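Long-range contact in group II chitinase (Ostrinia furnacalis, PDB 6JAV), which probably hydrolyses internal linkages of chitin as a family 18 endochitinase, represented here by its first catalytic domain with an inhibitor bound: residues Ser80-Gly85 with Asp124-Tyr129. Numbering follows the deposited sequence. Where two conformers were deposited one is given.
Sequences SLALGG and DLDWEY
The methyl of Ala82 lies alongside the carboxylate of Asp124, with CB 3.8 Å from OD2. In the one conformer given, Asp126 OD1 also comes to 3.4 Å from Ala82 CB, a contact that may not hold in the other. With CG anti to its backbone N (chi1 -175°), Asp124 carries its carboxylate off the inward side of the strand, where OD1 bonds to Ser167 OG and OD2 to Tyr12 OH. On the other face of the sheet, Leu83 and Leu125 touch tip to tip, CD2 to CD2 at 4.4 Å.

Four backbone hydrogen bonds join the parallel strands. Asp124 N reaches Leu81 O at 2.9 Å, Leu83 N meets Asp124 O, and Asp126 N binds Leu83 O at 2.8 Å. Gly85 N to Asp126 O (2.9 Å) closes the ladder. Gly84, with its positive phi of 117°, takes a backbone shape suited to glycine and brings the chain close to Asp126 O.

Beyond the pairing, Glu128 turns its carboxylate toward Gly85, CD standing 4.2 Å from Gly85 C, and a cis peptide leads on to Tyr129, whose ring lies under Glu128 CB. Asp124, Asp126 and Glu128 fit the DxDxE signature of family 18, whose glutamate is the general acid in relatives; here its side chain is about 5 Å from the bound inhibitor.

Both strands are neighbouring staves of the TIM barrel: Ala82, Asp124 and Asp126 face inward beside strand 38-46, while Leu83 and Leu125 pack outward under helices 101-118 and 143-159.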
ATOM      1  N   SER A  80       2.199 -13.461   4.047  1.00  7.91           N
ATOM      2  CA  SER A  80       1.669 -12.957   5.308  1.00  6.98           C
ATOM      3  C   SER A  80       0.198 -12.585   5.172  1.00  8.70           C
ATOM      4  O   SER A  80      -0.311 -12.347   4.072  1.00  9.79           O
ATOM      5  CB  SER A  80       2.424 -11.705   5.745  1.00  9.66           C
ATOM      6  OG  SER A  80       3.774 -12.026   6.051  1.00 10.88           O
ATOM      7  N   LEU A  81      -0.476 -12.524   6.308  1.00  8.06           N
ATOM      8  CA  LEU A  81      -1.856 -12.079   6.363  1.00  7.80           C
ATOM      9  C   LEU A  81      -1.885 -10.671   6.953  1.00  8.99           C
ATOM     10  O   LEU A  81      -1.282 -10.434   8.010  1.00  9.42           O
ATOM     11  CB  LEU A  81      -2.663 -13.027   7.258  1.00  9.60           C
ATOM     12  CG  LEU A  81      -4.125 -12.624   7.464  1.00  8.48           C
ATOM     13  CD1 LEU A  81      -4.900 -12.550   6.139  1.00 10.60           C
ATOM     14  CD2 LEU A  81      -4.762 -13.618   8.412  1.00 12.53           C
ATOM     15  N   ALA A  82      -2.555  -9.731   6.271  1.00  8.90           N
ATOM     16  CA  ALA A  82      -2.684  -8.370   6.795  1.00  7.94           C
ATOM     17  C   ALA A  82      -3.962  -8.212   7.592  1.00 11.12           C
ATOM     18  O   ALA A  82      -5.027  -8.704   7.210  1.00 11.21           O
ATOM     19  CB  ALA A  82      -2.664  -7.310   5.693  1.00  9.26           C
ATOM     20  N   LEU A  83      -3.865  -7.485   8.695  1.00  9.61           N
ATOM     21  CA  LEU A  83      -5.000  -7.174   9.539  1.00  9.49           C
ATOM     22  C   LEU A  83      -5.304  -5.693   9.440  1.00  9.74           C
ATOM     23  O   LEU A  83      -4.421  -4.859   9.687  1.00 10.96           O
ATOM     24  CB  LEU A  83      -4.655  -7.524  10.985  1.00 10.60           C
ATOM     25  CG  LEU A  83      -5.658  -7.081  12.042  1.00 10.94           C
ATOM     26  CD1 LEU A  83      -6.984  -7.843  11.874  1.00 13.68           C
ATOM     27  CD2 LEU A  83      -5.084  -7.354  13.418  1.00 15.50           C
ATOM     28  N   GLY A  84      -6.540  -5.372   9.098  1.00 10.25           N
ATOM     29  CA  GLY A  84      -6.996  -3.994   9.137  1.00 11.34           C
ATOM     30  C   GLY A  84      -7.379  -3.462   7.768  1.00 11.49           C
ATOM     31  O   GLY A  84      -8.320  -3.957   7.141  1.00 11.85           O
ATOM     32  N   GLY A  85      -6.653  -2.463   7.306  1.00 10.30           N
ATOM     33  CA  GLY A  85      -7.007  -1.736   6.103  1.00 11.24           C
ATOM     34  C   GLY A  85      -7.835  -0.494   6.415  1.00 11.68           C
ATOM     35  O   GLY A  85      -8.322  -0.281   7.532  1.00 11.80           O
ATOM     36  N   ASP A 124       0.912  -8.929   9.042  1.00  9.42           N
ATOM     37  CA  ASP A 124       1.186  -7.540   8.675  1.00  8.93           C
ATOM     38  C   ASP A 124       0.095  -6.684   9.318  1.00  9.03           C
ATOM     39  O   ASP A 124      -1.098  -6.965   9.155  1.00 10.93           O
ATOM     40  CB  ASP A 124       1.099  -7.430   7.142  1.00  9.73           C
ATOM     41  CG  ASP A 124       1.482  -6.068   6.606  1.00 11.93           C
ATOM     42  OD1 ASP A 124       2.616  -5.577   6.848  1.00 11.81           O
ATOM     43  OD2 ASP A 124       0.666  -5.474   5.885  1.00 11.38           O
ATOM     44  N   LEU A 125       0.488  -5.663  10.067  1.00  8.73           N
ATOM     45  CA  LEU A 125      -0.460  -4.793  10.760  1.00  9.10           C
ATOM     46  C   LEU A 125      -0.755  -3.583   9.887  1.00 10.06           C
ATOM     47  O   LEU A 125       0.172  -2.860   9.498  1.00 10.57           O
ATOM     48  CB  LEU A 125       0.149  -4.319  12.083  1.00 10.36           C
ATOM     49  CG  LEU A 125       0.439  -5.458  13.043  1.00  9.09           C
ATOM     50  CD1 LEU A 125       1.298  -4.942  14.198  1.00 12.93           C
ATOM     51  CD2 LEU A 125      -0.880  -6.009  13.552  1.00 13.07           C
ATOM     52  N   ASP A 126      -2.038  -3.330   9.614  0.54  9.22           N
ATOM     53  CA  ASP A 126      -2.462  -2.280   8.688  0.54  9.35           C
ATOM     54  C   ASP A 126      -3.533  -1.396   9.319  0.54  8.47           C
ATOM     55  O   ASP A 126      -4.540  -1.064   8.687  0.54 10.77           O
ATOM     56  CB  ASP A 126      -3.005  -2.858   7.371  0.54 10.14           C
ATOM     57  CG  ASP A 126      -1.946  -3.575   6.560  0.54 13.01           C
ATOM     58  OD1 ASP A 126      -1.335  -4.518   7.098  0.54 15.41           O
ATOM     59  OD2 ASP A 126      -1.726  -3.234   5.380  0.54 13.69           O
ATOM     60  N   TRP A 127      -3.336  -0.996  10.579  1.00  9.62           N
ATOM     61  CA  TRP A 127      -4.266  -0.072  11.230  1.00  8.99           C
ATOM     62  C   TRP A 127      -3.986   1.330  10.686  1.00  9.52           C
ATOM     63  O   TRP A 127      -2.856   1.834  10.793  1.00 10.78           O
ATOM     64  CB  TRP A 127      -4.024  -0.114  12.739  1.00  9.47           C
ATOM     65  CG  TRP A 127      -4.873   0.863  13.543  1.00  8.80           C
ATOM     66  CD1 TRP A 127      -5.988   1.542  13.142  1.00 11.22           C
ATOM     67  CD2 TRP A 127      -4.658   1.202  14.911  1.00  9.22           C
ATOM     68  NE1 TRP A 127      -6.479   2.328  14.200  1.00 11.81           N
ATOM     69  CE2 TRP A 127      -5.660   2.137  15.284  1.00  9.99           C
ATOM     70  CE3 TRP A 127      -3.697   0.827  15.853  1.00 11.01           C
ATOM     71  CZ2 TRP A 127      -5.725   2.687  16.573  1.00 10.06           C
ATOM     72  CZ3 TRP A 127      -3.774   1.353  17.134  1.00 10.67           C
ATOM     73  CH2 TRP A 127      -4.774   2.283  17.477  1.00 10.59           C
ATOM     74  N   GLU A 128      -5.006   1.978  10.110  1.00  8.86           N
ATOM     75  CA  GLU A 128      -4.851   3.306   9.488  1.00  9.54           C
ATOM     76  C   GLU A 128      -5.671   4.331  10.280  1.00 10.34           C
ATOM     77  O   GLU A 128      -6.810   4.624   9.921  1.00 11.18           O
ATOM     78  CB  GLU A 128      -5.271   3.240   7.995  1.00 11.19           C
ATOM     79  CG  GLU A 128      -4.415   2.204   7.233  1.00 12.15           C
ATOM     80  CD  GLU A 128      -4.615   2.174   5.728  1.00 17.23           C
ATOM     81  OE1 GLU A 128      -5.313   3.024   5.178  1.00 17.03           O
ATOM     82  OE2 GLU A 128      -4.007   1.279   5.088  1.00 21.47           O
ATOM     83  N   TYR A 129      -5.119   4.896  11.362  1.00 10.61           N
ATOM     84  CA  TYR A 129      -3.749   4.782  11.878  1.00 10.12           C
ATOM     85  C   TYR A 129      -3.866   4.939  13.395  1.00 10.03           C
ATOM     86  O   TYR A 129      -4.865   5.489  13.874  1.00 11.09           O
ATOM     87  CB  TYR A 129      -2.874   5.943  11.353  1.00 11.14           C
ATOM     88  CG  TYR A 129      -2.690   5.881   9.859  1.00 11.97           C
ATOM     89  CD1 TYR A 129      -1.775   4.987   9.296  1.00 12.44           C
ATOM     90  CD2 TYR A 129      -3.490   6.635   9.024  1.00 14.31           C
ATOM     91  CE1 TYR A 129      -1.635   4.870   7.939  1.00 14.82           C
ATOM     92  CE2 TYR A 129      -3.352   6.535   7.633  1.00 14.74           C
ATOM     93  CZ  TYR A 129      -2.400   5.663   7.118  1.00 17.33           C
ATOM     94  OH  TYR A 129      -2.227   5.524   5.755  1.00 24.56           O
TER